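Local coordinates for DUF3256 domain-containing protein (Porphyromonas gingivalis W83, PDB 2P3P), which is of unknown function but belongs to the DUF3256 family and can bind a magnesium ion, at residues 82-95 against 107-121. Numbering follows the deposited sequence.
Sequences ILPFSDSSSVICVV and IDFYTTEWKPLKTDR
Val94 O receives the backbone N of Asp108 at 2.8 Å, a nearly straight bond, while the CA of Ile107 brings its hydrogen to the same oxygen. Val94 and Asp108 face each other in the beta hairpin of strands 90-98 and 104-111, inside a seven-stranded antiparallel sheet. Val94 N returns the bond to Asp108 O, and Ile92 and Tyr110 form the next hydrogen-bonded pair. Beyond it the strands separate: one water bridges the two segments, taking the N-H of Thr112 and donating to Ser90 O at 2.7 Å, at the type I turn from Thr111 to Trp114. On the face carrying Ile92, the end of that side chain comes up against the turn. With CG1 beside its own backbone N (chi1 -52°) and the chain then extended, CD1 lies over the six-membered ring of Trp114, 3.6 Å from the centroid and 12° off the normal, a CH-pi contact. Trp114 CE3 in turn sits over one face of Tyr110, and its NE1 bonds to Cys15 O of helix 11-18, which packs on this side. The other face of the sheet holds Cys93, whose SG approaches the Phe109 ring obliquely, 4.3 Å from its centroid, and touches Ile107 CG2. Farther out, Arg121 lays one face of its guanidinium against the edge of Phe85, planes 85° apart, with NH2 3.5 Å from CZ.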
loop_
_atom_site.group_PDB
_atom_site.type_symbol
_atom_site.label_atom_id
_atom_site.label_comp_id
_atom_site.label_asym_id
_atom_site.label_seq_id
_atom_site.Cartn_x
_atom_site.Cartn_y
_atom_site.Cartn_z
ATOM N N ILE A 82 0.673 10.871 5.842
ATOM C CA ILE A 82 0.702 12.181 5.215
ATOM C C ILE A 82 1.987 12.287 4.379
ATOM O O ILE A 82 3.059 11.898 4.803
ATOM C CB ILE A 82 0.709 13.335 6.283
ATOM C CG1 ILE A 82 -0.523 13.263 7.137
ATOM C CG2 ILE A 82 0.608 14.731 5.608
ATOM C CD1 ILE A 82 -1.760 13.577 6.356
ATOM N N LEU A 83 1.862 12.890 3.216
ATOM C CA LEU A 83 2.986 13.260 2.359
ATOM C C LEU A 83 2.892 14.754 2.051
ATOM O O LEU A 83 1.796 15.333 1.887
ATOM C CB LEU A 83 2.982 12.474 1.046
ATOM C CG LEU A 83 2.999 10.954 1.091
ATOM C CD1 LEU A 83 2.810 10.352 -0.308
ATOM C CD2 LEU A 83 4.284 10.510 1.738
ATOM N N PRO A 84 4.039 15.414 2.000
ATOM C CA PRO A 84 4.000 16.854 1.773
ATOM C C PRO A 84 3.676 17.190 0.340
ATOM O O PRO A 84 4.361 16.710 -0.546
ATOM C CB PRO A 84 5.432 17.304 2.088
ATOM C CG PRO A 84 6.280 16.134 1.976
ATOM C CD PRO A 84 5.418 14.907 2.188
ATOM N N PHE A 85 2.667 18.031 0.120
ATOM C CA PHE A 85 2.364 18.479 -1.243
ATOM C C PHE A 85 3.182 19.718 -1.542
ATOM O O PHE A 85 3.700 19.905 -2.652
ATOM C CB PHE A 85 0.857 18.722 -1.484
ATOM C CG PHE A 85 0.577 19.067 -2.889
ATOM C CD1 PHE A 85 0.505 18.076 -3.864
ATOM C CD2 PHE A 85 0.498 20.399 -3.264
ATOM C CE1 PHE A 85 0.320 18.417 -5.211
ATOM C CE2 PHE A 85 0.335 20.746 -4.603
ATOM C CZ PHE A 85 0.237 19.775 -5.567
ATOM N N SER A 86 3.244 20.613 -0.571
ATOM C CA SER A 86 4.250 21.652 -0.540
ATOM C C SER A 86 4.925 21.612 0.826
ATOM O O SER A 86 4.782 20.645 1.563
ATOM C CB SER A 86 3.599 23.010 -0.767
ATOM O OG SER A 86 2.831 23.381 0.346
ATOM N N ASP A 87 5.646 22.668 1.172
ATOM C CA ASP A 87 6.248 22.784 2.511
ATOM C C ASP A 87 5.210 23.362 3.512
ATOM O O ASP A 87 5.439 23.345 4.711
ATOM C CB ASP A 87 7.513 23.637 2.448
ATOM C CG ASP A 87 7.266 24.962 1.780
ATOM O OD1 ASP A 87 6.079 25.312 1.694
ATOM O OD2 ASP A 87 8.218 25.645 1.336
ATOM N N SER A 88 4.059 23.829 3.007
ATOM C CA SER A 88 2.942 24.258 3.852
ATOM C C SER A 88 1.705 23.330 3.843
ATOM O O SER A 88 0.854 23.439 4.722
ATOM C CB SER A 88 2.533 25.696 3.496
ATOM O OG SER A 88 2.340 25.911 2.098
ATOM N N SER A 89 1.595 22.401 2.899
ATOM C CA SER A 89 0.341 21.630 2.768
ATOM C C SER A 89 0.625 20.194 2.478
ATOM O O SER A 89 1.733 19.856 2.096
ATOM C CB SER A 89 -0.532 22.137 1.631
ATOM O OG SER A 89 0.084 21.863 0.400
ATOM N N SER A 90 -0.410 19.362 2.596
ATOM C CA SER A 90 -0.235 17.908 2.613
ATOM C C SER A 90 -1.319 17.189 1.817
ATOM O O SER A 90 -2.399 17.723 1.608
ATOM C CB SER A 90 -0.334 17.410 4.056
ATOM O OG SER A 90 0.850 17.708 4.760
ATOM N N VAL A 91 -1.032 15.941 1.455
ATOM C CA VAL A 91 -2.045 14.985 0.990
ATOM C C VAL A 91 -1.926 13.671 1.813
ATOM O O VAL A 91 -0.881 13.385 2.431
ATOM C CB VAL A 91 -1.961 14.713 -0.541
ATOM C CG1 VAL A 91 -2.240 16.007 -1.339
ATOM C CG2 VAL A 91 -0.656 14.105 -0.929
ATOM N N ILE A 92 -3.015 12.896 1.830
ATOM C CA ILE A 92 -3.051 11.572 2.508
ATOM C C ILE A 92 -2.844 10.465 1.454
ATOM O O ILE A 92 -3.538 10.431 0.455
ATOM C CB ILE A 92 -4.414 11.328 3.220
ATOM C CG1 ILE A 92 -4.760 12.512 4.140
ATOM C CG2 ILE A 92 -4.383 9.977 4.037
ATOM C CD1 ILE A 92 -6.139 12.528 4.669
ATOM N N CYS A 93 -1.905 9.559 1.736
ATOM C CA CYS A 93 -1.610 8.434 0.873
ATOM C C CYS A 93 -2.001 7.186 1.621
ATOM O O CYS A 93 -1.567 6.993 2.774
ATOM C CB CYS A 93 -0.111 8.397 0.550
ATOM S SG CYS A 93 0.364 6.950 -0.507
ATOM N N VAL A 94 -2.844 6.345 0.998
ATOM C CA VAL A 94 -3.362 5.178 1.685
ATOM C C VAL A 94 -3.055 4.033 0.758
ATOM O O VAL A 94 -3.344 4.106 -0.434
ATOM C CB VAL A 94 -4.892 5.247 2.001
ATOM C CG1 VAL A 94 -5.332 4.044 2.863
ATOM C CG2 VAL A 94 -5.246 6.519 2.726
ATOM N N VAL A 95 -2.421 3.002 1.300
ATOM C CA VAL A 95 -2.057 1.836 0.517
ATOM C C VAL A 95 -2.829 0.674 1.125
ATOM O O VAL A 95 -2.678 0.356 2.316
ATOM C CB VAL A 95 -0.512 1.539 0.538
ATOM C CG1 VAL A 95 -0.183 0.332 -0.344
ATOM C CG2 VAL A 95 0.299 2.730 0.116
ATOM N N ILE A 107 -3.065 2.020 -4.335
ATOM C CA ILE A 107 -2.645 3.276 -3.709
ATOM C C ILE A 107 -3.735 4.325 -4.027
ATOM O O ILE A 107 -4.067 4.579 -5.213
ATOM C CB ILE A 107 -1.285 3.774 -4.226
ATOM C CG1 ILE A 107 -0.213 2.699 -4.166
ATOM C CG2 ILE A 107 -0.814 4.984 -3.394
ATOM C CD1 ILE A 107 1.098 3.158 -4.751
ATOM N N ASP A 108 -4.312 4.891 -2.958
ATOM C CA ASP A 108 -5.287 5.959 -3.038
ATOM C C ASP A 108 -4.649 7.244 -2.472
ATOM O O ASP A 108 -3.795 7.204 -1.591
ATOM C CB ASP A 108 -6.564 5.572 -2.250
ATOM C CG ASP A 108 -7.287 4.401 -2.851
ATOM O OD1 ASP A 108 -7.465 4.414 -4.091
ATOM O OD2 ASP A 108 -7.675 3.475 -2.102
ATOM N N PHE A 109 -5.050 8.380 -3.030
ATOM C CA PHE A 109 -4.692 9.707 -2.504
ATOM C C PHE A 109 -5.910 10.511 -2.173
ATOM O O PHE A 109 -6.924 10.432 -2.885
ATOM C CB PHE A 109 -3.819 10.471 -3.471
ATOM C CG PHE A 109 -2.453 9.892 -3.615
ATOM C CD1 PHE A 109 -1.375 10.416 -2.921
ATOM C CD2 PHE A 109 -2.253 8.806 -4.470
ATOM C CE1 PHE A 109 -0.124 9.869 -3.094
ATOM C CE2 PHE A 109 -0.995 8.258 -4.651
ATOM C CZ PHE A 109 0.047 8.775 -3.979
ATOM N N TYR A 110 -5.830 11.258 -1.060
ATOM C CA TYR A 110 -6.896 12.168 -0.630
ATOM C C TYR A 110 -6.325 13.507 -0.238
ATOM O O TYR A 110 -5.145 13.613 0.171
ATOM C CB TYR A 110 -7.649 11.651 0.590
ATOM C CG TYR A 110 -8.313 10.337 0.454
ATOM C CD1 TYR A 110 -9.674 10.236 0.225
ATOM C CD2 TYR A 110 -7.586 9.190 0.614
ATOM C CE1 TYR A 110 -10.282 8.973 0.125
ATOM C CE2 TYR A 110 -8.152 7.981 0.548
ATOM C CZ TYR A 110 -9.485 7.852 0.319
ATOM O OH TYR A 110 -9.930 6.542 0.260
ATOM N N THR A 111 -7.159 14.529 -0.282
ATOM C CA THR A 111 -6.817 15.754 0.456
ATOM C C THR A 111 -6.881 15.470 1.963
ATOM O O THR A 111 -7.410 14.444 2.391
ATOM C CB THR A 111 -7.771 16.912 0.139
ATOM O OG1 THR A 111 -9.058 16.625 0.711
ATOM C CG2 THR A 111 -7.917 17.115 -1.390
ATOM N N THR A 112 -6.352 16.376 2.780
ATOM C CA THR A 112 -6.444 16.200 4.247
ATOM C C THR A 112 -7.888 16.288 4.779
ATOM O O THR A 112 -8.152 15.968 5.943
ATOM C CB THR A 112 -5.506 17.148 4.992
ATOM O OG1 THR A 112 -5.626 18.472 4.458
ATOM C CG2 THR A 112 -4.043 16.726 4.846
ATOM N N GLU A 113 -8.805 16.747 3.934
ATOM C CA GLU A 113 -10.240 16.789 4.236
ATOM C C GLU A 113 -11.028 15.639 3.614
ATOM O O GLU A 113 -12.279 15.732 3.504
ATOM C CB GLU A 113 -10.865 18.091 3.730
ATOM C CG GLU A 113 -10.325 19.382 4.378
ATOM C CD GLU A 113 -8.869 19.672 3.947
ATOM O OE1 GLU A 113 -8.570 19.768 2.742
ATOM O OE2 GLU A 113 -7.999 19.752 4.836
ATOM N N TRP A 114 -10.299 14.605 3.187
ATOM C CA TRP A 114 -10.820 13.320 2.661
ATOM C C TRP A 114 -11.506 13.408 1.291
ATOM O O TRP A 114 -12.367 12.594 0.948
ATOM C CB TRP A 114 -11.652 12.642 3.743
ATOM C CG TRP A 114 -10.763 12.250 4.890
ATOM C CD1 TRP A 114 -10.644 12.866 6.096
ATOM C CD2 TRP A 114 -9.827 11.190 4.884
ATOM N NE1 TRP A 114 -9.701 12.204 6.865
ATOM C CE2 TRP A 114 -9.210 11.159 6.129
ATOM C CE3 TRP A 114 -9.502 10.199 3.942
ATOM C CZ2 TRP A 114 -8.237 10.201 6.461
ATOM C CZ3 TRP A 114 -8.522 9.254 4.280
ATOM C CH2 TRP A 114 -7.909 9.284 5.516
ATOM N N LYS A 115 -11.107 14.406 0.502
ATOM C CA LYS A 115 -11.592 14.541 -0.870
ATOM C C LYS A 115 -10.703 13.639 -1.691
ATOM O O LYS A 115 -9.497 13.784 -1.615
ATOM C CB LYS A 115 -11.481 16.003 -1.342
ATOM C CG LYS A 115 -12.012 16.302 -2.739
ATOM C CD LYS A 115 -11.696 17.777 -3.121
ATOM C CE LYS A 115 -12.410 18.228 -4.361
ATOM N NZ LYS A 115 -11.767 17.679 -5.558
ATOM N N PRO A 116 -11.282 12.688 -2.448
ATOM C CA PRO A 116 -10.458 11.796 -3.266
ATOM C C PRO A 116 -9.772 12.493 -4.445
ATOM O O PRO A 116 -10.368 13.342 -5.120
ATOM C CB PRO A 116 -11.449 10.738 -3.757
ATOM C CG PRO A 116 -12.759 11.359 -3.643
ATOM C CD PRO A 116 -12.711 12.346 -2.557
ATOM N N LEU A 117 -8.514 12.132 -4.650
ATOM C CA LEU A 117 -7.734 12.690 -5.718
ATOM C C LEU A 117 -7.480 11.600 -6.745
ATOM O O LEU A 117 -7.594 10.425 -6.454
ATOM C CB LEU A 117 -6.482 13.325 -5.183
ATOM C CG LEU A 117 -6.676 14.453 -4.150
ATOM C CD1 LEU A 117 -5.316 14.861 -3.515
ATOM C CD2 LEU A 117 -7.390 15.670 -4.783
ATOM N N LYS A 118 -7.185 12.004 -7.971
ATOM C CA LYS A 118 -6.881 11.032 -9.007
ATOM C C LYS A 118 -5.458 10.558 -8.737
ATOM O O LYS A 118 -4.532 11.356 -8.640
ATOM C CB LYS A 118 -7.050 11.607 -10.418
ATOM C CG LYS A 118 -5.775 12.103 -11.109
ATOM C CD LYS A 118 -6.029 12.496 -12.564
ATOM C CE LYS A 118 -4.791 13.151 -13.178
ATOM N NZ LYS A 118 -4.531 12.729 -14.603
ATOM N N THR A 119 -5.311 9.253 -8.566
ATOM C CA THR A 119 -4.011 8.636 -8.340
ATOM C C THR A 119 -2.953 8.898 -9.444
ATOM O O THR A 119 -1.806 9.087 -9.099
ATOM C CB THR A 119 -4.191 7.106 -8.047
ATOM O OG1 THR A 119 -5.013 6.926 -6.877
ATOM C CG2 THR A 119 -2.849 6.395 -7.795
ATOM N N ASP A 120 -3.338 8.988 -10.733
ATOM C CA ASP A 120 -2.348 9.056 -11.864
ATOM C C ASP A 120 -1.408 10.233 -11.699
ATOM O O ASP A 120 -0.310 10.282 -12.260
ATOM C CB ASP A 120 -2.973 9.307 -13.267
ATOM C CG ASP A 120 -4.356 8.716 -13.469
ATOM O OD1 ASP A 120 -5.106 8.463 -12.490
ATOM O OD2 ASP A 120 -4.706 8.549 -14.665
ATOM N N ARG A 121 -1.902 11.249 -11.018
ATOM C CA ARG A 121 -1.148 12.464 -10.875
ATOM C C ARG A 121 0.122 12.240 -10.032
ATOM O O ARG A 121 1.163 12.878 -10.254
ATOM C CB ARG A 121 -2.032 13.493 -10.190
ATOM C CG ARG A 121 -1.547 14.872 -10.386
ATOM C CD ARG A 121 -1.952 15.760 -9.230
ATOM N NE ARG A 121 -1.026 16.879 -9.194
ATOM C CZ ARG A 121 -1.333 18.120 -8.867
ATOM N NH1 ARG A 121 -2.573 18.454 -8.545
ATOM N NH2 ARG A 121 -0.381 19.029 -8.886
HETATM O O HOH W 1 -4.946 18.196 0.970
HETATM O O HOH W 2 -3.006 20.177 3.615
HETATM O O HOH W 3 -5.734 2.357 -0.894
#